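Local atomic coordinates of geranylgeranyl pyrophosphate synthase (Corynebacterium glutamicum, PDB entry 3LMD), a protein that probably catalyses the magnesium-dependent elongation of isoprenoid diphosphates, adding isopentenyl units to build long-chain polyprenyl diphosphates. Residues 49-52 with 53-57; 143-146 with 147-150; 267-270 with 271-275; 237-240 with 241-245; 334-337 with 338-342. All blocks are in the same frame, centred on the assembly; numbering follows the deposited sequence.

Interaction 1 (49-52 with 53-57); sequences ELLH and TELSS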
loop_
_atom_site.group_PDB
_atom_site.type_symbol
_atom_site.label_atom_id
_atom_site.label_comp_id
_atom_site.label_asym_id
_atom_site.label_seq_id
_atom_site.Cartn_x
_atom_site.Cartn_y
_atom_site.Cartn_z
ATOM N N GLU A 49 10.001 -20.505 -2.405
ATOM C CA GLU A 49 11.162 -19.987 -3.150
ATOM C C GLU A 49 10.824 -18.653 -3.787
ATOM O O GLU A 49 11.615 -17.710 -3.718
ATOM C CB GLU A 49 11.639 -20.978 -4.240
ATOM C CG GLU A 49 12.597 -21.997 -3.609
ATOM C CD GLU A 49 12.819 -23.258 -4.431
ATOM O OE1 GLU A 49 12.382 -23.315 -5.605
ATOM O OE2 GLU A 49 13.439 -24.193 -3.869
ATOM N N LEU A 50 9.665 -18.582 -4.419
ATOM C CA LEU A 50 9.297 -17.370 -5.158
ATOM C C LEU A 50 8.977 -16.239 -4.163
ATOM O O LEU A 50 9.349 -15.079 -4.369
ATOM C CB LEU A 50 8.151 -17.647 -6.146
ATOM C CG LEU A 50 7.611 -16.419 -6.891
ATOM C CD1 LEU A 50 8.749 -15.671 -7.658
ATOM C CD2 LEU A 50 6.458 -16.754 -7.827
ATOM N N LEU A 51 8.303 -16.587 -3.073
ATOM C CA LEU A 51 8.065 -15.623 -2.026
ATOM C C LEU A 51 9.385 -15.063 -1.500
ATOM O O LEU A 51 9.555 -13.841 -1.381
ATOM C CB LEU A 51 7.239 -16.276 -0.905
ATOM C CG LEU A 51 7.050 -15.416 0.333
ATOM C CD1 LEU A 51 6.119 -14.246 -0.028
ATOM C CD2 LEU A 51 6.422 -16.290 1.466
ATOM N N HIS A 52 10.334 -15.932 -1.164
ATOM C CA HIS A 52 11.616 -15.430 -0.627
ATOM C C HIS A 52 12.303 -14.564 -1.675
ATOM O O HIS A 52 12.883 -13.519 -1.359
ATOM C CB HIS A 52 12.567 -16.608 -0.266
ATOM C CG HIS A 52 13.976 -16.165 -0.024
ATOM N ND1 HIS A 52 14.346 -15.468 1.106
ATOM C CD2 HIS A 52 15.096 -16.282 -0.782
ATOM C CE1 HIS A 52 15.639 -15.185 1.041
ATOM N NE2 HIS A 52 16.113 -15.658 -0.102
ATOM N N THR A 53 12.244 -14.967 -2.936
ATOM C CA THR A 53 12.825 -14.096 -3.965
ATOM C C THR A 53 12.204 -12.685 -3.918
ATOM O O THR A 53 12.908 -11.680 -3.941
ATOM C CB THR A 53 12.659 -14.724 -5.359
ATOM O OG1 THR A 53 13.546 -15.860 -5.453
ATOM C CG2 THR A 53 12.997 -13.746 -6.444
ATOM N N GLU A 54 10.879 -12.607 -3.874
ATOM C CA GLU A 54 10.227 -11.290 -3.846
ATOM C C GLU A 54 10.600 -10.507 -2.594
ATOM O O GLU A 54 10.914 -9.322 -2.667
ATOM C CB GLU A 54 8.691 -11.461 -3.902
ATOM C CG GLU A 54 8.190 -11.920 -5.241
ATOM C CD GLU A 54 8.222 -10.782 -6.285
ATOM O OE1 GLU A 54 8.619 -9.657 -5.947
ATOM O OE2 GLU A 54 7.859 -11.009 -7.447
ATOM N N LEU A 55 10.531 -11.155 -1.431
ATOM C CA LEU A 55 10.814 -10.448 -0.190
ATOM C C LEU A 55 12.258 -9.930 -0.169
ATOM O O LEU A 55 12.566 -8.904 0.463
ATOM C CB LEU A 55 10.559 -11.368 1.021
ATOM C CG LEU A 55 9.122 -11.891 1.175
ATOM C CD1 LEU A 55 9.037 -12.824 2.384
ATOM C CD2 LEU A 55 8.185 -10.699 1.360
ATOM N N SER A 56 13.154 -10.628 -0.867
ATOM C CA SER A 56 14.568 -10.210 -0.858
ATOM C C SER A 56 14.966 -9.486 -2.142
ATOM O O SER A 56 16.161 -9.453 -2.499
ATOM C CB SER A 56 15.498 -11.428 -0.617
ATOM O OG SER A 56 15.278 -12.433 -1.608
ATOM N N SER A 57 13.981 -8.900 -2.831
ATOM C CA SER A 57 14.264 -8.094 -4.026
ATOM C C SER A 57 14.309 -6.586 -3.716
ATOM O O SER A 57 13.500 -6.080 -2.926
ATOM C CB SER A 57 13.202 -8.351 -5.107
ATOM O OG SER A 57 13.265 -9.683 -5.565
#

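Interaction 2 (143-146 with 147-150); sequences GDIL and LAHA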
loop_
_atom_site.group_PDB
_atom_site.type_symbol
_atom_site.label_atom_id
_atom_site.label_comp_id
_atom_site.label_asym_id
_atom_site.label_seq_id
_atom_site.Cartn_x
_atom_site.Cartn_y
_atom_site.Cartn_z
ATOM N N GLY A 143 5.583 -2.791 4.285
ATOM C CA GLY A 143 4.267 -3.191 3.786
ATOM C C GLY A 143 4.088 -2.660 2.364
ATOM O O GLY A 143 3.622 -3.378 1.484
ATOM N N ASP A 144 4.493 -1.418 2.118
ATOM C CA ASP A 144 4.308 -0.832 0.773
ATOM C C ASP A 144 5.155 -1.517 -0.313
ATOM O O ASP A 144 4.687 -1.703 -1.468
ATOM C CB ASP A 144 4.620 0.668 0.777
ATOM C CG ASP A 144 3.580 1.477 1.559
ATOM O OD1 ASP A 144 2.537 0.911 1.947
ATOM O OD2 ASP A 144 3.800 2.682 1.792
ATOM N N ILE A 145 6.412 -1.846 0.004
ATOM C CA ILE A 145 7.238 -2.440 -1.032
ATOM C C ILE A 145 6.697 -3.851 -1.310
ATOM O O ILE A 145 6.749 -4.319 -2.460
ATOM C CB ILE A 145 8.779 -2.480 -0.693
ATOM C CG1 ILE A 145 9.589 -2.841 -1.942
ATOM C CG2 ILE A 145 9.109 -3.485 0.466
ATOM C CD1 ILE A 145 9.749 -1.688 -2.950
ATOM N N LEU A 146 6.149 -4.508 -0.292
ATOM C CA LEU A 146 5.497 -5.818 -0.539
ATOM C C LEU A 146 4.345 -5.691 -1.532
ATOM O O LEU A 146 4.204 -6.502 -2.463
ATOM C CB LEU A 146 5.052 -6.500 0.781
ATOM C CG LEU A 146 6.049 -7.545 1.315
ATOM C CD1 LEU A 146 7.435 -6.968 1.640
ATOM C CD2 LEU A 146 5.423 -8.190 2.529
ATOM N N LEU A 147 3.525 -4.664 -1.359
ATOM C CA LEU A 147 2.432 -4.401 -2.321
ATOM C C LEU A 147 2.993 -4.130 -3.721
ATOM O O LEU A 147 2.434 -4.589 -4.720
ATOM C CB LEU A 147 1.516 -3.240 -1.832
ATOM C CG LEU A 147 0.855 -3.635 -0.482
ATOM C CD1 LEU A 147 0.247 -2.479 0.290
ATOM C CD2 LEU A 147 -0.201 -4.771 -0.628
ATOM N N ALA A 148 4.118 -3.434 -3.818
ATOM C CA ALA A 148 4.732 -3.231 -5.144
ATOM C C ALA A 148 5.195 -4.579 -5.748
ATOM O O ALA A 148 5.005 -4.821 -6.939
ATOM C CB ALA A 148 5.932 -2.263 -5.077
ATOM N N HIS A 149 5.839 -5.424 -4.939
ATOM C CA HIS A 149 6.216 -6.786 -5.385
ATOM C C HIS A 149 4.988 -7.563 -5.866
ATOM O O HIS A 149 5.012 -8.228 -6.922
ATOM C CB HIS A 149 6.836 -7.623 -4.242
ATOM C CG HIS A 149 8.136 -7.085 -3.722
ATOM N ND1 HIS A 149 9.064 -6.485 -4.528
ATOM C CD2 HIS A 149 8.673 -7.108 -2.479
ATOM C CE1 HIS A 149 10.117 -6.133 -3.809
ATOM N NE2 HIS A 149 9.897 -6.496 -2.556
ATOM N N ALA A 150 3.926 -7.518 -5.078
ATOM C CA ALA A 150 2.713 -8.256 -5.445
ATOM C C ALA A 150 2.172 -7.763 -6.793
ATOM O O ALA A 150 1.754 -8.549 -7.649
ATOM C CB ALA A 150 1.616 -8.157 -4.322
#

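Interaction 3 (267-270 with 271-275); sequences LPVL and YALRE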
loop_
_atom_site.group_PDB
_atom_site.type_symbol
_atom_site.label_atom_id
_atom_site.label_comp_id
_atom_site.label_asym_id
_atom_site.label_seq_id
_atom_site.Cartn_x
_atom_site.Cartn_y
_atom_site.Cartn_z
ATOM N N LEU A 267 -17.196 -12.602 20.129
ATOM C CA LEU A 267 -18.565 -13.084 20.021
ATOM C C LEU A 267 -19.189 -13.677 21.289
ATOM O O LEU A 267 -20.307 -13.322 21.622
ATOM C CB LEU A 267 -18.666 -14.117 18.897
ATOM C CG LEU A 267 -20.055 -14.423 18.376
ATOM C CD1 LEU A 267 -20.754 -13.104 17.982
ATOM C CD2 LEU A 267 -19.903 -15.365 17.142
ATOM N N PRO A 268 -18.507 -14.619 21.969
ATOM C CA PRO A 268 -19.191 -15.165 23.165
ATOM C C PRO A 268 -19.500 -14.093 24.217
ATOM O O PRO A 268 -20.501 -14.182 24.939
ATOM C CB PRO A 268 -18.167 -16.127 23.758
ATOM C CG PRO A 268 -17.146 -16.377 22.655
ATOM C CD PRO A 268 -17.174 -15.204 21.762
ATOM N N VAL A 269 -18.615 -13.112 24.347
ATOM C CA VAL A 269 -18.811 -12.047 25.314
ATOM C C VAL A 269 -19.962 -11.167 24.891
ATOM O O VAL A 269 -20.773 -10.756 25.722
ATOM C CB VAL A 269 -17.530 -11.147 25.481
ATOM C CG1 VAL A 269 -17.751 -10.103 26.632
ATOM C CG2 VAL A 269 -16.329 -11.991 25.740
ATOM N N LEU A 270 -20.047 -10.869 23.598
ATOM C CA LEU A 270 -21.112 -10.009 23.102
ATOM C C LEU A 270 -22.472 -10.693 23.261
ATOM O O LEU A 270 -23.461 -10.053 23.582
ATOM C CB LEU A 270 -20.901 -9.655 21.622
ATOM C CG LEU A 270 -19.576 -8.898 21.375
ATOM C CD1 LEU A 270 -19.307 -8.771 19.846
ATOM C CD2 LEU A 270 -19.669 -7.527 22.041
ATOM N N TYR A 271 -22.535 -11.985 22.985
ATOM C CA TYR A 271 -23.790 -12.725 23.232
ATOM C C TYR A 271 -24.191 -12.685 24.729
ATOM O O TYR A 271 -25.366 -12.432 25.063
ATOM C CB TYR A 271 -23.612 -14.168 22.794
ATOM C CG TYR A 271 -23.868 -14.394 21.316
ATOM C CD1 TYR A 271 -25.004 -13.882 20.690
ATOM C CD2 TYR A 271 -22.998 -15.142 20.565
ATOM C CE1 TYR A 271 -25.239 -14.117 19.337
ATOM C CE2 TYR A 271 -23.222 -15.374 19.214
ATOM C CZ TYR A 271 -24.334 -14.863 18.614
ATOM O OH TYR A 271 -24.537 -15.129 17.277
ATOM N N ALA A 272 -23.220 -12.918 25.610
ATOM C CA ALA A 272 -23.481 -12.926 27.070
ATOM C C ALA A 272 -23.965 -11.558 27.526
ATOM O O ALA A 272 -24.897 -11.454 28.319
ATOM C CB ALA A 272 -22.230 -13.352 27.854
ATOM N N LEU A 273 -23.354 -10.499 26.997
ATOM C CA LEU A 273 -23.790 -9.113 27.302
ATOM C C LEU A 273 -25.228 -8.766 26.911
ATOM O O LEU A 273 -25.779 -7.761 27.377
ATOM C CB LEU A 273 -22.836 -8.091 26.612
ATOM C CG LEU A 273 -21.503 -7.903 27.317
ATOM C CD1 LEU A 273 -20.495 -7.157 26.387
ATOM C CD2 LEU A 273 -21.694 -7.153 28.640
ATOM N N ARG A 274 -25.813 -9.567 26.028
ATOM C CA ARG A 274 -27.162 -9.349 25.506
ATOM C C ARG A 274 -28.207 -10.023 26.418
ATOM O O ARG A 274 -29.383 -9.729 26.343
ATOM C CB ARG A 274 -27.236 -9.937 24.083
ATOM C CG ARG A 274 -28.429 -9.533 23.217
ATOM C CD ARG A 274 -28.362 -10.206 21.825
ATOM N NE ARG A 274 -28.523 -11.659 21.927
ATOM C CZ ARG A 274 -28.508 -12.523 20.911
ATOM N NH1 ARG A 274 -28.335 -12.119 19.651
ATOM N NH2 ARG A 274 -28.676 -13.813 21.169
ATOM N N GLU A 275 -27.764 -10.920 27.285
ATOM C CA GLU A 275 -28.725 -11.776 28.022
ATOM C C GLU A 275 -29.517 -11.040 29.063
ATOM O O GLU A 275 -28.962 -10.227 29.817
ATOM C CB GLU A 275 -28.009 -12.932 28.714
ATOM C CG GLU A 275 -27.405 -13.954 27.791
ATOM C CD GLU A 275 -26.671 -15.033 28.617
ATOM O OE1 GLU A 275 -26.839 -15.090 29.868
ATOM O OE2 GLU A 275 -25.947 -15.795 28.013
#

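Interaction 4 (237-240 with 241-245); sequences QIVD and DIIDI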
loop_
_atom_site.group_PDB
_atom_site.type_symbol
_atom_site.label_atom_id
_atom_site.label_comp_id
_atom_site.label_asym_id
_atom_site.label_seq_id
_atom_site.Cartn_x
_atom_site.Cartn_y
_atom_site.Cartn_z
ATOM N N GLN A 237 -11.627 -17.728 13.153
ATOM C CA GLN A 237 -11.558 -16.616 14.091
ATOM C C GLN A 237 -12.527 -16.813 15.281
ATOM O O GLN A 237 -12.179 -16.512 16.408
ATOM C CB GLN A 237 -11.882 -15.295 13.384
ATOM C CG GLN A 237 -11.642 -14.089 14.299
ATOM C CD GLN A 237 -10.177 -14.007 14.721
ATOM O OE1 GLN A 237 -9.318 -13.777 13.886
ATOM N NE2 GLN A 237 -9.886 -14.251 16.009
ATOM N N ILE A 238 -13.750 -17.275 15.025
ATOM C CA ILE A 238 -14.669 -17.477 16.130
ATOM C C ILE A 238 -14.151 -18.594 17.049
ATOM O O ILE A 238 -14.208 -18.479 18.280
ATOM C CB ILE A 238 -16.105 -17.795 15.653
ATOM C CG1 ILE A 238 -16.644 -16.617 14.817
ATOM C CG2 ILE A 238 -17.024 -18.002 16.915
ATOM C CD1 ILE A 238 -17.903 -16.907 14.080
ATOM N N VAL A 239 -13.631 -19.670 16.459
ATOM C CA VAL A 239 -13.128 -20.766 17.259
ATOM C C VAL A 239 -11.954 -20.262 18.132
ATOM O O VAL A 239 -11.885 -20.569 19.326
ATOM C CB VAL A 239 -12.712 -22.006 16.382
ATOM C CG1 VAL A 239 -11.826 -22.966 17.198
ATOM C CG2 VAL A 239 -13.963 -22.775 15.870
ATOM N N ASP A 240 -11.044 -19.485 17.539
ATOM C CA ASP A 240 -9.932 -18.878 18.295
ATOM C C ASP A 240 -10.463 -18.031 19.466
ATOM O O ASP A 240 -9.907 -18.029 20.586
ATOM C CB ASP A 240 -9.093 -17.954 17.385
ATOM C CG ASP A 240 -8.088 -18.706 16.524
ATOM O OD1 ASP A 240 -7.915 -19.927 16.703
ATOM O OD2 ASP A 240 -7.451 -18.055 15.666
ATOM N N ASP A 241 -11.502 -17.258 19.186
ATOM C CA ASP A 241 -12.074 -16.363 20.195
ATOM C C ASP A 241 -12.712 -17.132 21.346
ATOM O O ASP A 241 -12.570 -16.742 22.501
ATOM C CB ASP A 241 -13.078 -15.370 19.571
ATOM C CG ASP A 241 -12.397 -14.341 18.666
ATOM O OD1 ASP A 241 -11.171 -14.189 18.744
ATOM O OD2 ASP A 241 -13.085 -13.696 17.852
ATOM N N ILE A 242 -13.395 -18.233 21.028
ATOM C CA ILE A 242 -13.929 -19.111 22.050
ATOM C C ILE A 242 -12.800 -19.698 22.920
ATOM O O ILE A 242 -12.866 -19.700 24.164
ATOM C CB ILE A 242 -14.754 -20.254 21.419
ATOM C CG1 ILE A 242 -16.053 -19.696 20.787
ATOM C CG2 ILE A 242 -15.056 -21.350 22.481
ATOM C CD1 ILE A 242 -16.756 -20.776 19.851
ATOM N N ILE A 243 -11.773 -20.216 22.261
ATOM C CA ILE A 243 -10.640 -20.820 22.965
ATOM C C ILE A 243 -9.996 -19.793 23.915
ATOM O O ILE A 243 -9.677 -20.115 25.062
ATOM C CB ILE A 243 -9.585 -21.390 21.962
ATOM C CG1 ILE A 243 -10.134 -22.669 21.307
ATOM C CG2 ILE A 243 -8.258 -21.692 22.694
ATOM C CD1 ILE A 243 -9.309 -23.160 20.100
ATOM N N ASP A 244 -9.864 -18.549 23.462
ATOM C CA ASP A 244 -9.230 -17.509 24.267
ATOM C C ASP A 244 -9.937 -17.299 25.604
ATOM O O ASP A 244 -9.308 -16.971 26.628
ATOM C CB ASP A 244 -9.202 -16.182 23.513
ATOM C CG ASP A 244 -8.436 -15.087 24.271
ATOM O OD1 ASP A 244 -7.212 -15.242 24.449
ATOM O OD2 ASP A 244 -9.046 -14.073 24.680
ATOM N N ILE A 245 -11.254 -17.456 25.588
ATOM C CA ILE A 245 -12.045 -17.225 26.786
ATOM C C ILE A 245 -12.280 -18.488 27.596
ATOM O O ILE A 245 -12.298 -18.442 28.822
ATOM C CB ILE A 245 -13.414 -16.671 26.425
ATOM C CG1 ILE A 245 -13.273 -15.267 25.829
ATOM C CG2 ILE A 245 -14.357 -16.719 27.660
ATOM C CD1 ILE A 245 -14.394 -14.938 24.873
#

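Interaction 5 (334-337 with 338-342); sequences STVK and EALRN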
loop_
_atom_site.group_PDB
_atom_site.type_symbol
_atom_site.label_atom_id
_atom_site.label_comp_id
_atom_site.label_asym_id
_atom_site.label_seq_id
_atom_site.Cartn_x
_atom_site.Cartn_y
_atom_site.Cartn_z
ATOM N N SER A 334 -13.757 -36.159 -3.837
ATOM C CA SER A 334 -12.320 -36.373 -4.037
ATOM C C SER A 334 -11.638 -36.277 -2.702
ATOM O O SER A 334 -12.205 -35.777 -1.724
ATOM C CB SER A 334 -11.719 -35.327 -4.981
ATOM O OG SER A 334 -11.820 -34.018 -4.403
ATOM N N THR A 335 -10.407 -36.746 -2.634
ATOM C CA THR A 335 -9.639 -36.660 -1.425
ATOM C C THR A 335 -9.316 -35.221 -1.119
ATOM O O THR A 335 -9.130 -34.875 0.008
ATOM C CB THR A 335 -8.318 -37.408 -1.492
ATOM O OG1 THR A 335 -7.581 -36.977 -2.619
ATOM C CG2 THR A 335 -8.543 -38.850 -1.569
ATOM N N VAL A 336 -9.226 -34.395 -2.137
ATOM C CA VAL A 336 -8.944 -32.977 -1.855
ATOM C C VAL A 336 -10.193 -32.364 -1.234
ATOM O O VAL A 336 -10.105 -31.620 -0.271
ATOM C CB VAL A 336 -8.517 -32.204 -3.095
ATOM C CG1 VAL A 336 -8.310 -30.677 -2.758
ATOM C CG2 VAL A 336 -7.200 -32.779 -3.614
ATOM N N LYS A 337 -11.366 -32.681 -1.780
ATOM C CA LYS A 337 -12.600 -32.192 -1.140
ATOM C C LYS A 337 -12.655 -32.564 0.332
ATOM O O LYS A 337 -13.018 -31.735 1.182
ATOM C CB LYS A 337 -13.844 -32.712 -1.872
ATOM C CG LYS A 337 -15.177 -32.312 -1.234
ATOM C CD LYS A 337 -16.341 -32.463 -2.228
ATOM C CE LYS A 337 -17.625 -32.901 -1.504
ATOM N NZ LYS A 337 -18.785 -32.902 -2.469
ATOM N N GLU A 338 -12.310 -33.811 0.650
ATOM C CA GLU A 338 -12.403 -34.279 2.029
ATOM C C GLU A 338 -11.313 -33.677 2.926
ATOM O O GLU A 338 -11.529 -33.509 4.121
ATOM C CB GLU A 338 -12.365 -35.820 2.103
ATOM C CG GLU A 338 -13.659 -36.509 1.563
ATOM C CD GLU A 338 -14.969 -35.861 2.060
ATOM O OE1 GLU A 338 -15.161 -35.692 3.292
ATOM O OE2 GLU A 338 -15.815 -35.521 1.213
ATOM N N ALA A 339 -10.147 -33.372 2.349
ATOM C CA ALA A 339 -9.090 -32.667 3.080
ATOM C C ALA A 339 -9.566 -31.244 3.459
ATOM O O ALA A 339 -9.300 -30.757 4.568
ATOM C CB ALA A 339 -7.812 -32.580 2.201
ATOM N N LEU A 340 -10.262 -30.589 2.537
ATOM C CA LEU A 340 -10.827 -29.280 2.841
ATOM C C LEU A 340 -11.849 -29.402 3.930
ATOM O O LEU A 340 -11.851 -28.603 4.860
ATOM C CB LEU A 340 -11.430 -28.611 1.610
ATOM C CG LEU A 340 -10.385 -28.258 0.550
ATOM C CD1 LEU A 340 -11.089 -27.822 -0.685
ATOM C CD2 LEU A 340 -9.406 -27.158 1.063
ATOM N N ARG A 341 -12.711 -30.393 3.838
ATOM C CA ARG A 341 -13.705 -30.603 4.842
ATOM C C ARG A 341 -13.062 -30.874 6.179
ATOM O O ARG A 341 -13.443 -30.314 7.163
ATOM C CB ARG A 341 -14.630 -31.745 4.460
ATOM C CG ARG A 341 -15.912 -31.803 5.259
ATOM C CD ARG A 341 -16.627 -33.132 5.216
ATOM N NE ARG A 341 -16.897 -33.630 3.877
ATOM C CZ ARG A 341 -17.875 -33.215 3.107
ATOM N NH1 ARG A 341 -18.675 -32.273 3.515
ATOM N NH2 ARG A 341 -18.029 -33.731 1.920
ATOM N N ASN A 342 -12.065 -31.729 6.197
ATOM C CA ASN A 342 -11.447 -32.132 7.429
ATOM C C ASN A 342 -10.776 -30.990 8.130
ATOM O O ASN A 342 -10.743 -30.944 9.310
ATOM C CB ASN A 342 -10.434 -33.232 7.216
ATOM C CG ASN A 342 -11.061 -34.542 6.807
ATOM O OD1 ASN A 342 -10.371 -35.434 6.361
ATOM N ND2 ASN A 342 -12.358 -34.658 6.934
HETATM O O HOH W 1 -15.723 -35.917 -1.330
#

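Interaction 1 (49-52 with 53-57)
S56 reaches back over H52 and uses its hydroxyl as a second hook on the last turn of helix 34-55. Its OG donates to H52 O at 2.6 Å, while its backbone S56 N reaches the same H52 O at 2.9 Å. The two donors approach from opposite faces of the carbonyl plane, so one oxygen is gripped twice by one residue. The S56 OG sits between the backbone N and the carbonyl carbon (chi1 57°), the crowded position, which turns it back toward the preceding turn. From there it also lies over one face of the H52 imidazole, 3.7 Å from H52 NE2 and offset toward the rim of the ring.

L51 and L55 face the interior instead. Their side chains cross obliquely, with L51 CG 3.9 Å from L55 CD1, and L55 CG rests 3.2 Å from the carbonyl oxygen L51 O. Helices 95-118, 132-157 and 60-69 surround this apolar side. On a third flank E54 CG lies 3.5 Å from L50 O.

Regular helical bonds run from T53 N to E49 O, E54 N to L50 O and L55 N to L51 O; S56 is the first residue to leave helical geometry. S57 OG then donates to T53 O at 2.6 Å. The S56 and S57 hydroxyls thus each bond a carbonyl four residues back at this helix end, a worked example of the i to i+4 contacts within the all-helical isoprenoid synthase fold.

Interaction 2 (143-146 with 147-150)
The imidazole of H149 lies with one face over the backbone carbonyl of I145, whose oxygen stands 3.3 Å above the ring plane, offset toward the rim. The second flat group, the carboxylate of D144, points elsewhere: D144 OD1 accepts a hydrogen bond from H114 NE2 of helix 95-118, which anchors the polar end of that side chain. Both residues belong to helix 132-157, one of the long helices of the all-alpha isoprenoid synthase fold, and the contact is a buried i to i+4 arrangement in its middle.

Placing its CG beside the backbone N (chi1 -64°) leans the H149 ring back along the helix to the previous turn. There I145 CG1 meets its nitrogen-bearing end, 3.7 Å from H149 NE2, the two side chains passing at a slant. Further along the branch, I145 CD1 comes to 4.4 Å from A148 CB, and G170 of the second subunit packs on both I145 and A148. This flank of the helix therefore takes part in the dimer contact.

L146 and L147 serve the other sides. L146 packs between helices 34-55, 60-69 and 95-118. L147 folds back, and L147 CG lies 3.4 Å from G143 O. Helical hydrogen bonds join the two segments throughout: L147 N to G143 O, A148 N to D144 O, H149 N to I145 O at 2.9 Å, and finally A150 N to L146 O at 2.8 Å.

Interaction 3 (267-270 with 271-275)
L267 and Y271 form the main apolar pair of the short helix 267-274, lying side by side and pointing the same way from successive turns. L267 CG comes to 3.4 Å from Y271 CE2 and L267 CD1 to 3.6 Å from the same carbon, an oblique approach. Extending its CG away from the backbone N (chi1 -163°) brings the L267 branch alongside the ring. This helix belongs to the all-alpha isoprenoid synthase fold and is packed between helices 188-214, 219-246 and 309-328; I189 and E316 both touch L267 and Y271.

A second apolar pair occupies another flank. V269 and L273 are likewise parallel neighbours, V269 CG1 standing 4.0 Å from L273 CD1, and L270 CD2 adds a looser touch to that same methyl. Carbon also packs against backbone carbonyls here: L273 folds back over the preceding turn, with L273 CG 3.3 Å from V269 O, and the small A272 rests its methyl likewise, A272 CB being 3.5 Å from P268 O.

The polar interactions across the segments are those of the backbone. Y271 N bonds to L267 O at 2.9 Å in a nearly straight line (171°), A272 N to P268 O, and L273 N to V269 O. Toward E275 the chain is held from outside: R284 NH2 donates to both L273 O and E275 O, and E275 OE2 accepts from G308 N.

Interaction 4 (237-240 with 241-245)
Q237 reaches D241 because its chain first extends, with CG opposite the backbone N, and then bends at the next bond (chi2 61°), which swings the amide along the helix. With CG beside its backbone N (chi1 -69°), the D241 carboxylate lies back over the carbonyl of Q237, D241 CG standing 3.1 Å from Q237 O. The two side chains cross at a slant, and Q237 NE2 donates to D241 OD1 at 3.0 Å. The oxygen lies close to the amide plane of Q237, whereas the nitrogen stands well above the carboxylate plane; separately, the bond is bent at the hydrogen (142°). One turn of backbone runs beneath it, D241 N bonding to Q237 O at 3.0 Å.

On the flank turned to helix 309-328 the contacts are apolar. V239 CG1 packs 3.8 Å from I243 CD1, and I238 CG2 lies 4.0 Å from I242 CD1, each isoleucine settling onto the side chain four residues earlier. Helix 309-328 packs against I238, V239 and I242.

D240, D241 and D244 have the spacing of the second aspartate-rich DDxxD motif of this family, which in relatives helps bind a substrate diphosphate through magnesium ions. No metal is bound to this chain. Instead, D241 OD2 accepts from Y192 OH, D240 OD1 from S22 OG, D240 OD2 from G20 N, and D244 OD2 from D259 N. Q237 on one oxygen and Y192 on the other probably restrict the rotation of the D241 carboxylate; the protein's own donors thus seem to hold the acidic groups of the motif in this metal-free state.

Interaction 5 (334-337 with 338-342)
E338 OE2 is gripped by two partners, one of which leads back to S334 across the contact: a water donates to E338 OE2 at 2.6 Å and accepts from S334 N, while R341 NH2 donates to E338 OE2 at 2.9 Å. The arginine thereby forms a side-on, two-pronged salt bridge, its NE meeting E338 OE1 at 2.8 Å. Both bonds are nearly straight, and both carboxylate oxygens lie close to the guanidinium plane. The NH2 bond uses the syn lone pair of E338 OE2, whereas NE meets OE1 on its syn side but tilted out of the carboxylate plane. A bend in the glutamate chain at chi2 (-45°) turns its carboxylate toward R341.

K337 lies alongside both partners. Its CE comes to 3.5 Å from R341 NH2, meeting the guanidinium obliquely, but its charged end is taken elsewhere: K337 NZ forms a salt bridge with D333 and hydrogen-bonds to the carbonyls of L328 and L331. On the buried flank V336 CG1 and L340 CD1 touch loosely, and L340 continues toward F81 and L225.

These are the first turns of helix 335-349. S334 is its N-cap, S334 OG accepting from K337 N at 3.0 Å, and E338 N bonds to S334 O. The chemistry implies a helix start secured twice, by the serine cap and by the water relay to E338. Although K337 NZ and R341 NH2 are only 4.5 Å apart, each cation has an acidic partner of its own, which probably offsets the cost of bringing them together.

How the interactions relate
From the N terminus the order is interaction 1, interaction 2, interaction 4, interaction 3 and interaction 5. Each spans adjoining residues and closes no more than a local helical turn, so they run in series, none nesting or crossing. Interactions 1 and 2 nevertheless touch, joining the end of helix 34-55 to helix 132-157, with L55 CD2 3.8 Å from L146 CG. On the other side of the chain's centre, interactions 4 and 3 meet where V269 CG2 lies 3.6 Å from I245 CD1, tying helix 219-246 to helix 267-274. Interaction 5, on the C-terminal helix, stands apart, its nearest atoms about 11 Å from interaction 4.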